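Long-range contacts in glycosyl hydrolase (PDB 5NDX), which belongs to glycoside hydrolase family 39 as the bacterial orthologue of human alpha-L-iduronidase and probably cleaves O-glycosidic bonds: residues A[360-365]-A[490-495]; A[444-449]-A[513-518]. The protein carries 2 engineered substitutions. All coordinates share one frame; numbering follows the deposited sequence.

Contact 1 (A[360-365]-A[490-495]); sequences IIKKPG and QEPALL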
# COMPACT_ATOMS: atom_id res chain seq x y z
N ILE A 360 1.87 -17.20 4.61
CA ILE A 360 1.28 -15.89 4.84
C ILE A 360 -0.07 -15.79 4.15
O ILE A 360 -0.24 -16.25 3.02
CB ILE A 360 2.17 -14.72 4.40
CG1 ILE A 360 2.68 -14.86 2.97
CG2 ILE A 360 3.30 -14.58 5.39
CD1 ILE A 360 3.55 -13.71 2.52
N ILE A 361 -1.01 -15.19 4.88
CA ILE A 361 -2.33 -14.97 4.41
C ILE A 361 -2.61 -13.45 4.36
O ILE A 361 -2.35 -12.73 5.32
CB ILE A 361 -3.32 -15.67 5.33
CG1 ILE A 361 -3.12 -17.19 5.35
CG2 ILE A 361 -4.74 -15.37 4.93
CD1 ILE A 361 -3.36 -17.91 4.03
N LYS A 362 -3.12 -12.97 3.24
CA LYS A 362 -3.53 -11.56 3.06
C LYS A 362 -4.60 -11.08 3.98
O LYS A 362 -5.61 -11.72 4.17
CB LYS A 362 -4.06 -11.31 1.64
CG LYS A 362 -2.97 -11.25 0.66
CD LYS A 362 -3.28 -11.35 -0.86
CE LYS A 362 -4.53 -10.76 -1.36
NZ LYS A 362 -4.52 -10.72 -2.90
N LYS A 363 -4.39 -9.88 4.47
CA LYS A 363 -5.31 -9.23 5.40
C LYS A 363 -5.92 -7.98 4.75
O LYS A 363 -5.46 -7.55 3.68
CB LYS A 363 -4.53 -8.85 6.66
CG LYS A 363 -4.20 -10.04 7.56
CD LYS A 363 -3.21 -9.67 8.66
CE LYS A 363 -3.78 -8.67 9.66
NZ LYS A 363 -2.68 -8.24 10.54
N PRO A 364 -6.92 -7.36 5.43
CA PRO A 364 -7.63 -6.23 4.86
C PRO A 364 -6.84 -5.00 4.57
O PRO A 364 -7.26 -4.23 3.70
CB PRO A 364 -8.77 -5.94 5.86
CG PRO A 364 -9.02 -7.30 6.46
CD PRO A 364 -7.68 -7.96 6.54
N GLY A 365 -5.70 -4.81 5.21
CA GLY A 365 -4.83 -3.70 4.90
C GLY A 365 -4.35 -3.71 3.44
O GLY A 365 -4.05 -2.64 2.89
N GLN A 490 -9.07 -15.06 1.06
CA GLN A 490 -8.21 -13.89 1.19
C GLN A 490 -8.29 -12.96 0.00
O GLN A 490 -7.86 -11.81 0.12
CB GLN A 490 -6.74 -14.26 1.38
CG GLN A 490 -5.98 -14.63 0.08
CD GLN A 490 -4.55 -15.08 0.28
OE1 GLN A 490 -3.80 -15.35 -0.71
NE2 GLN A 490 -4.12 -15.16 1.50
N GLU A 491 -8.81 -13.45 -1.13
CA GLU A 491 -8.82 -12.68 -2.36
C GLU A 491 -10.03 -11.74 -2.44
O GLU A 491 -11.14 -12.14 -2.08
CB GLU A 491 -8.84 -13.59 -3.60
CG GLU A 491 -7.66 -14.58 -3.74
CD GLU A 491 -6.28 -13.95 -3.66
OE1 GLU A 491 -6.13 -12.71 -3.93
OE2 GLU A 491 -5.30 -14.72 -3.35
N PRO A 492 -9.82 -10.51 -2.92
CA PRO A 492 -10.96 -9.57 -3.09
C PRO A 492 -12.09 -10.29 -3.82
O PRO A 492 -11.90 -10.82 -4.93
CB PRO A 492 -10.37 -8.46 -3.94
CG PRO A 492 -8.95 -8.42 -3.53
CD PRO A 492 -8.55 -9.86 -3.26
N ALA A 493 -13.22 -10.36 -3.16
CA ALA A 493 -14.30 -11.23 -3.54
C ALA A 493 -15.40 -10.50 -4.30
O ALA A 493 -15.83 -9.40 -3.93
CB ALA A 493 -14.91 -11.82 -2.26
N LEU A 494 -15.92 -11.17 -5.32
CA LEU A 494 -17.15 -10.74 -5.97
C LEU A 494 -18.38 -10.92 -5.06
O LEU A 494 -18.69 -12.02 -4.61
CB LEU A 494 -17.35 -11.52 -7.28
CG LEU A 494 -16.31 -11.13 -8.37
CD1 LEU A 494 -16.29 -12.11 -9.54
CD2 LEU A 494 -16.55 -9.73 -8.88
N LEU A 495 -19.10 -9.84 -4.86
CA LEU A 495 -20.28 -9.80 -4.05
C LEU A 495 -21.40 -10.59 -4.75
O LEU A 495 -22.17 -11.29 -4.10
CB LEU A 495 -20.71 -8.34 -3.81
CG LEU A 495 -21.97 -8.15 -2.95
CD1 LEU A 495 -21.76 -8.59 -1.50
CD2 LEU A 495 -22.40 -6.69 -3.01
O HOH W 1 -7.81 -10.84 2.75

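Contact 2 (A[444-449]-A[513-518]); sequences RIDEEF and DVPLPS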
# COMPACT_ATOMS: atom_id res chain seq x y z
N ARG A 444 -16.29 -6.75 -2.66
CA ARG A 444 -16.68 -6.46 -1.29
C ARG A 444 -15.70 -7.02 -0.30
O ARG A 444 -15.28 -8.19 -0.40
CB ARG A 444 -18.07 -7.06 -1.02
CG ARG A 444 -18.62 -7.01 0.41
CD ARG A 444 -18.77 -5.62 0.95
NE ARG A 444 -19.77 -4.84 0.26
CZ ARG A 444 -21.10 -5.01 0.36
NH1 ARG A 444 -21.63 -5.97 1.10
NH2 ARG A 444 -21.91 -4.21 -0.30
N ILE A 445 -15.36 -6.16 0.65
CA ILE A 445 -14.68 -6.53 1.86
C ILE A 445 -15.65 -6.23 3.03
O ILE A 445 -15.95 -5.09 3.30
CB ILE A 445 -13.36 -5.76 2.10
CG1 ILE A 445 -12.45 -5.90 0.89
CG2 ILE A 445 -12.66 -6.32 3.35
CD1 ILE A 445 -11.27 -4.96 0.89
N ASP A 446 -16.09 -7.29 3.70
CA ASP A 446 -16.94 -7.15 4.88
C ASP A 446 -16.80 -8.47 5.63
O ASP A 446 -15.96 -9.33 5.29
CB ASP A 446 -18.38 -6.74 4.56
CG ASP A 446 -19.17 -7.80 3.77
OD1 ASP A 446 -18.73 -8.99 3.76
OD2 ASP A 446 -20.28 -7.47 3.18
N GLU A 447 -17.64 -8.65 6.60
CA GLU A 447 -17.64 -9.83 7.43
C GLU A 447 -17.93 -11.14 6.69
O GLU A 447 -17.49 -12.21 7.15
CB GLU A 447 -18.65 -9.50 8.55
CG GLU A 447 -19.24 -10.55 9.35
CD GLU A 447 -20.23 -9.95 10.38
OE1 GLU A 447 -21.28 -9.41 9.99
OE2 GLU A 447 -19.90 -10.01 11.58
N GLU A 448 -18.65 -11.09 5.57
CA GLU A 448 -18.93 -12.29 4.77
C GLU A 448 -18.02 -12.44 3.52
O GLU A 448 -18.02 -13.47 2.88
CB GLU A 448 -20.38 -12.27 4.25
CG GLU A 448 -21.47 -12.07 5.31
CD GLU A 448 -22.92 -12.10 4.72
OE1 GLU A 448 -23.21 -11.63 3.57
OE2 GLU A 448 -23.81 -12.58 5.44
N PHE A 449 -17.28 -11.40 3.13
CA PHE A 449 -16.54 -11.41 1.88
C PHE A 449 -15.13 -10.89 2.10
O PHE A 449 -14.94 -9.81 2.68
CB PHE A 449 -17.29 -10.55 0.83
CG PHE A 449 -18.62 -11.15 0.37
CD1 PHE A 449 -18.67 -12.03 -0.69
CD2 PHE A 449 -19.80 -10.83 1.01
CE1 PHE A 449 -19.86 -12.63 -1.07
CE2 PHE A 449 -21.03 -11.39 0.62
CZ PHE A 449 -21.04 -12.32 -0.42
N ASP A 513 -26.64 -3.87 -0.44
CA ASP A 513 -26.73 -3.97 1.02
C ASP A 513 -25.34 -3.63 1.53
O ASP A 513 -24.36 -4.26 1.12
CB ASP A 513 -27.13 -5.38 1.39
CG ASP A 513 -26.91 -5.66 2.87
OD1 ASP A 513 -27.70 -5.08 3.68
OD2 ASP A 513 -25.90 -6.38 3.18
N VAL A 514 -25.24 -2.62 2.38
CA VAL A 514 -23.96 -2.01 2.71
C VAL A 514 -23.71 -2.13 4.23
O VAL A 514 -24.11 -1.28 4.97
CB VAL A 514 -23.94 -0.55 2.26
CG1 VAL A 514 -22.62 0.08 2.58
CG2 VAL A 514 -24.19 -0.45 0.77
N PRO A 515 -23.01 -3.19 4.66
CA PRO A 515 -22.71 -3.30 6.10
C PRO A 515 -21.76 -2.25 6.61
O PRO A 515 -20.98 -1.70 5.85
CB PRO A 515 -22.05 -4.68 6.23
CG PRO A 515 -22.38 -5.41 4.96
CD PRO A 515 -22.54 -4.35 3.90
N LEU A 516 -21.88 -1.97 7.90
CA LEU A 516 -20.94 -1.17 8.65
C LEU A 516 -20.11 -2.15 9.50
O LEU A 516 -20.68 -2.84 10.36
CB LEU A 516 -21.66 -0.17 9.54
CG LEU A 516 -20.78 0.64 10.50
CD1 LEU A 516 -19.93 1.55 9.68
CD2 LEU A 516 -21.67 1.45 11.47
N PRO A 517 -18.80 -2.24 9.32
CA PRO A 517 -18.02 -1.62 8.25
C PRO A 517 -17.95 -2.44 6.97
O PRO A 517 -18.11 -3.66 7.00
CB PRO A 517 -16.62 -1.55 8.84
CG PRO A 517 -16.53 -2.69 9.79
CD PRO A 517 -17.93 -3.02 10.25
N SER A 518 -17.70 -1.76 5.85
CA SER A 518 -17.45 -2.43 4.59
C SER A 518 -16.85 -1.50 3.58
O SER A 518 -16.93 -0.27 3.72
CB SER A 518 -18.76 -3.05 4.02
OG SER A 518 -19.66 -2.02 3.57
O HOH W 2 -23.97 -7.47 1.54
O HOH W 3 -18.53 -5.94 8.03

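Contact 1 (A[360-365]-A[490-495])
K362, the last residue of strand 358-362, and Q490 carry this contact, the lysine pressed against the Q490-E491 segment after helix 480-489. The packing is tightest along the lysine side chain. CG lies anti to the carbonyl carbon (chi1 -75°), and the chain runs on across Q490 at about a right angle, with K362 CB 4.0 Å from Q490 CB. A bend at chi3 (35°) then swings the amine to E491, where NZ donates to OE1 at 2.8 Å in a salt bridge that meets the carboxylate from above its plane. E491 starts off pointing away from the strand, but the bend at chi2 (-53°) brings its acid back. K362 NZ has a second acidic partner in E370, so the buried ammonium sits between two carboxylates, which would be expected to keep it protonated. Q490 holds its CG in the crowded position between backbone N and carbonyl carbon and then extends straight, laying its terminal amide against I361 and the backbone of K362. I361 crosses that amide obliquely with its CG2 branch.

The other flank is looser. There the backbones are joined by a water that donates to K362 O and to Q490 O, 2.8 Å in each case. P492 gives little more than its ring CD, 4.1 Å from K362 NZ, and also touches T367, E370 and L371. Beyond it the segments part, and 493-495 run off toward partly exposed positions, while K363 turns away to the N-cap of helix 364-372. The arrangement is a junction between the TIM-barrel side and the beta-sandwich of this family 39 enzyme, where the end of the two-stranded sheet 326-330/358-362 meets the connection into an edge strand.

Contact 2 (A[444-449]-A[513-518])
R444, near the end of strand 436-445, reaches across to strand 508-516. Its CG is anti to the backbone N (chi1 174°), and bends at chi2 and chi3 curl the guanidinium round to the carbonyl of D513. R444 NH2 donates to D513 O at 2.8 Å from above the carbonyl plane, and NH1 adds a weak bond to the same oxygen. P515 meets the group tip to tip, laying its CD over one guanidinium face 3.4 Å from NH1, while NE is bound by T520. NH1 also donates to a water that lies within hydrogen-bonding distance of D513 OD2, whose direct salt-bridge partner is R423. An alanine in place of R444 would probably deprive D513 O and D446 OD2 of these donors and loosen the packing on P515. At I445 the backbone makes the contact: its carbonyl O receives a CA-H...O approach from S518 CA at 3.3 Å.

D446 follows with CG in the crowded position (chi1 66°), its two carboxylate oxygens having different partners. R444 NH1, close to its own guanidinium plane, donates to D446 OD2 at 2.9 Å in a salt bridge from above the carboxylate plane, and OD2 rests 3.4 Å from P515 CG; OD1 accepts from E448 N at 2.8 Å, making an Asx turn. Its CB packs on S518 CB, whose hydroxyl is turned back to donate to P515 O along a lone pair. E447 N reaches P517 O through a water. F449 closes the turn, its O accepting from D446 N at 3.0 Å. Such an arginine-aspartate pair, set where an Asx turn follows strand 436-445 and a cis-proline, P517, lies between strands 508-516 and 518-526, here ties together strands of the beta-sandwich.

How the contacts relate
Contacts 1 and 2 lie with their centres about 12 Å apart and meet directly where strands 493-503 and 436-445 run side by side in the antiparallel part of one sheet. A493 O of contact 1 and R444 N of contact 2 are 3.0 Å apart, a probable hydrogen bond, and L495 CD1 packs 3.6 Å from F449 CE2. Helix 364-372, which begins within contact 1, also touches I445 through T367 and L371, so it faces both. Their segments alternate along the chain; contact 1 joins the barrel side to the sandwich, whereas contact 2 lies within the sandwich. Neither contact belongs to the iduronide pockets or the predicted proton-donor site; both are structural.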